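Local coordinates for CRISPR-associated protein CasA/Cse1 (Thermus thermophilus, PDB 4AN8) that forms part of the Cascade ribonucleoprotein complex of type I-E CRISPR systems, which probably target invading nucleic acids in adaptive antiviral defence, at residues A[35-39]-A[86-92]. Numbering follows the deposited sequence.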
ATOM      1  N   ALA A  35      16.749   6.301 -12.841  1.00 24.88           N
ATOM      2  CA  ALA A  35      16.190   5.429 -11.831  1.00 24.88           C
ATOM      3  C   ALA A  35      16.246   3.975 -12.297  1.00 24.88           C
ATOM      4  O   ALA A  35      16.523   3.092 -11.510  1.00 24.88           O
ATOM      5  CB  ALA A  35      14.752   5.835 -11.504  1.00 18.24           C
ATOM      6  N   LEU A  36      15.980   3.743 -13.577  1.00 25.81           N
ATOM      7  CA  LEU A  36      15.951   2.398 -14.141  1.00 25.81           C
ATOM      8  C   LEU A  36      17.344   1.871 -14.499  1.00 25.81           C
ATOM      9  O   LEU A  36      17.756   0.826 -14.021  1.00 25.81           O
ATOM     10  CB  LEU A  36      15.046   2.368 -15.382  1.00 16.32           C
ATOM     11  CG  LEU A  36      13.542   2.570 -15.117  1.00 16.32           C
ATOM     12  CD1 LEU A  36      12.721   2.167 -16.352  1.00 16.32           C
ATOM     13  CD2 LEU A  36      13.167   1.739 -13.893  1.00 16.32           C
ATOM     14  N   LEU A  37      18.063   2.615 -15.332  1.00 28.85           N
ATOM     15  CA  LEU A  37      19.376   2.213 -15.819  1.00 28.85           C
ATOM     16  C   LEU A  37      20.410   2.137 -14.707  1.00 28.85           C
ATOM     17  O   LEU A  37      21.356   1.384 -14.793  1.00 28.85           O
ATOM     18  CB  LEU A  37      19.847   3.189 -16.896  1.00 31.92           C
ATOM     19  CG  LEU A  37      18.857   3.251 -18.052  1.00 31.92           C
ATOM     20  CD1 LEU A  37      19.239   4.329 -19.051  1.00 31.92           C
ATOM     21  CD2 LEU A  37      18.747   1.874 -18.712  1.00 31.92           C
ATOM     22  N   ARG A  38      20.223   2.904 -13.651  1.00 28.04           N
ATOM     23  CA  ARG A  38      21.169   2.859 -12.534  1.00 28.04           C
ATOM     24  C   ARG A  38      20.498   2.494 -11.208  1.00 28.04           C
ATOM     25  O   ARG A  38      20.917   2.957 -10.154  1.00 28.04           O
ATOM     26  CB  ARG A  38      21.928   4.179 -12.425  1.00 57.91           C
ATOM     27  CG  ARG A  38      22.883   4.402 -13.577  1.00 57.91           C
ATOM     28  CD  ARG A  38      23.513   5.775 -13.506  1.00 57.91           C
ATOM     29  NE  ARG A  38      23.610   6.248 -12.125  1.00 57.91           N
ATOM     30  CZ  ARG A  38      24.142   7.411 -11.756  1.00 57.91           C
ATOM     31  NH1 ARG A  38      24.654   8.236 -12.666  1.00 57.91           N
ATOM     32  NH2 ARG A  38      24.162   7.749 -10.471  1.00 57.91           N
ATOM     33  N   ALA A  39      19.481   1.635 -11.268  1.00 30.74           N
ATOM     34  CA  ALA A  39      18.724   1.253 -10.072  1.00 30.74           C
ATOM     35  C   ALA A  39      19.606   0.720  -8.945  1.00 30.74           C
ATOM     36  O   ALA A  39      19.369   1.020  -7.770  1.00 30.74           O
ATOM     37  CB  ALA A  39      17.650   0.244 -10.420  1.00 18.37           C
ATOM     38  N   PHE A  86      19.169  -4.327 -15.342  1.00 30.21           N
ATOM     39  CA  PHE A  86      18.235  -4.620 -16.427  1.00 30.21           C
ATOM     40  C   PHE A  86      18.933  -4.493 -17.773  1.00 30.21           C
ATOM     41  O   PHE A  86      19.915  -3.757 -17.894  1.00 30.21           O
ATOM     42  CB  PHE A  86      17.076  -3.609 -16.457  1.00 23.87           C
ATOM     43  CG  PHE A  86      16.243  -3.588 -15.221  1.00 23.87           C
ATOM     44  CD1 PHE A  86      15.455  -4.678 -14.880  1.00 23.87           C
ATOM     45  CD2 PHE A  86      16.232  -2.467 -14.405  1.00 23.87           C
ATOM     46  CE1 PHE A  86      14.689  -4.655 -13.743  1.00 23.87           C
ATOM     47  CE2 PHE A  86      15.467  -2.445 -13.261  1.00 23.87           C
ATOM     48  CZ  PHE A  86      14.699  -3.533 -12.928  1.00 23.87           C
ATOM     49  N   PRO A  87      18.403  -5.181 -18.800  1.00 34.03           N
ATOM     50  CA  PRO A  87      18.797  -4.901 -20.182  1.00 34.03           C
ATOM     51  C   PRO A  87      18.620  -3.415 -20.473  1.00 34.03           C
ATOM     52  O   PRO A  87      17.518  -2.880 -20.280  1.00 34.03           O
ATOM     53  CB  PRO A  87      17.795  -5.719 -20.999  1.00 40.39           C
ATOM     54  CG  PRO A  87      17.483  -6.861 -20.132  1.00 40.39           C
ATOM     55  CD  PRO A  87      17.471  -6.314 -18.722  1.00 40.39           C
ATOM     56  N   GLN A  88      19.690  -2.766 -20.926  1.00 43.17           N
ATOM     57  CA  GLN A  88      19.714  -1.312 -21.060  1.00 43.17           C
ATOM     58  C   GLN A  88      19.121  -0.808 -22.366  1.00 43.17           C
ATOM     59  O   GLN A  88      18.437   0.214 -22.393  1.00 43.17           O
ATOM     60  CB  GLN A  88      21.142  -0.812 -20.941  1.00 43.32           C
ATOM     61  CG  GLN A  88      21.852  -1.372 -19.757  1.00 43.32           C
ATOM     62  CD  GLN A  88      21.856  -0.424 -18.588  1.00 43.32           C
ATOM     63  OE1 GLN A  88      22.414   0.674 -18.666  1.00 43.32           O
ATOM     64  NE2 GLN A  88      21.234  -0.842 -17.480  1.00 43.32           N
ATOM     65  N   ASP A  89      19.405  -1.515 -23.450  1.00 34.72           N
ATOM     66  CA  ASP A  89      18.988  -1.076 -24.774  1.00 34.72           C
ATOM     67  C   ASP A  89      17.476  -1.078 -24.949  1.00 34.72           C
ATOM     68  O   ASP A  89      16.915  -0.091 -25.415  1.00 34.72           O
ATOM     69  CB  ASP A  89      19.674  -1.905 -25.870  1.00 59.91           C
ATOM     70  CG  ASP A  89      20.986  -1.278 -26.348  1.00 59.91           C
ATOM     71  OD1 ASP A  89      21.397  -0.219 -25.809  1.00 59.91           O
ATOM     72  OD2 ASP A  89      21.611  -1.859 -27.267  1.00 59.91           O
ATOM     73  N   PRO A  90      16.805  -2.185 -24.580  1.00 27.46           N
ATOM     74  CA  PRO A  90      15.340  -2.169 -24.602  1.00 27.46           C
ATOM     75  C   PRO A  90      14.778  -0.972 -23.826  1.00 27.46           C
ATOM     76  O   PRO A  90      13.851  -0.319 -24.293  1.00 27.46           O
ATOM     77  CB  PRO A  90      14.972  -3.470 -23.892  1.00 28.63           C
ATOM     78  CG  PRO A  90      16.160  -4.365 -24.135  1.00 28.63           C
ATOM     79  CD  PRO A  90      17.337  -3.458 -24.064  1.00 28.63           C
ATOM     80  N   ILE A  91      15.333  -0.684 -22.659  1.00 27.05           N
ATOM     81  CA  ILE A  91      14.855   0.449 -21.882  1.00 27.05           C
ATOM     82  C   ILE A  91      15.097   1.798 -22.595  1.00 27.05           C
ATOM     83  O   ILE A  91      14.188   2.633 -22.698  1.00 27.05           O
ATOM     84  CB  ILE A  91      15.449   0.434 -20.450  1.00 21.32           C
ATOM     85  CG1 ILE A  91      14.847  -0.738 -19.669  1.00 21.32           C
ATOM     86  CG2 ILE A  91      15.228   1.798 -19.745  1.00 21.32           C
ATOM     87  CD1 ILE A  91      15.527  -0.992 -18.340  1.00 21.32           C
ATOM     88  N   ARG A  92      16.313   2.010 -23.091  1.00 31.59           N
ATOM     89  CA  ARG A  92      16.604   3.203 -23.876  1.00 31.59           C
ATOM     90  C   ARG A  92      15.707   3.327 -25.103  1.00 31.59           C
ATOM     91  O   ARG A  92      15.167   4.389 -25.371  1.00 31.59           O
ATOM     92  CB  ARG A  92      18.060   3.222 -24.311  1.00 45.84           C
ATOM     93  CG  ARG A  92      19.036   3.459 -23.197  1.00 45.84           C
ATOM     94  CD  ARG A  92      20.425   3.689 -23.768  1.00 45.84           C
ATOM     95  NE  ARG A  92      21.472   3.333 -22.820  1.00 45.84           N
ATOM     96  CZ  ARG A  92      21.957   4.167 -21.907  1.00 45.84           C
ATOM     97  NH1 ARG A  92      21.480   5.400 -21.824  1.00 45.84           N
ATOM     98  NH2 ARG A  92      22.920   3.769 -21.079  1.00 45.84           N
TER
HETATM   99  O   HOH W   1      19.591  -1.504 -14.546  1.00 54.65           O
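L37 reaches over the first turn of helix 88-98 with both of its methyls. CD2 meets CG2 of I91 at 3.7 Å, and the two side chains run past one another in opposite senses. CD1 lies over one face of the R92 guanidinium, toward its rim, 3.7 Å from NH1. CD2 also sits over one face of the Q88 amide. L36 adds a looser apolar contact, its CD1 4.2 Å from I91 CG2.

The Q88 chain bends at chi2 (-98°), which turns its amide back toward the F86 backbone. There NE2 donates to F86 O at 3.2 Å, and F86 O lies in the plane of the Q88 amide. NE2 also makes a weak, long but nearly straight bond to L37 O (3.5 Å, 173°). The C-terminal end of the short helix 32-37 thus packs on the first turn of helix 88-98 and on F86 just before it, within the Cse1 family region.

L36 O lies at the edge of the F86 ring, 3.6 Å from CD2. One water bridges the backbones, donating to L36 O and accepting from F86 N. Farther out, L64 of helix 50-67 touches F86 and I91, and L200 of helix 199-206 touches F86 and A39.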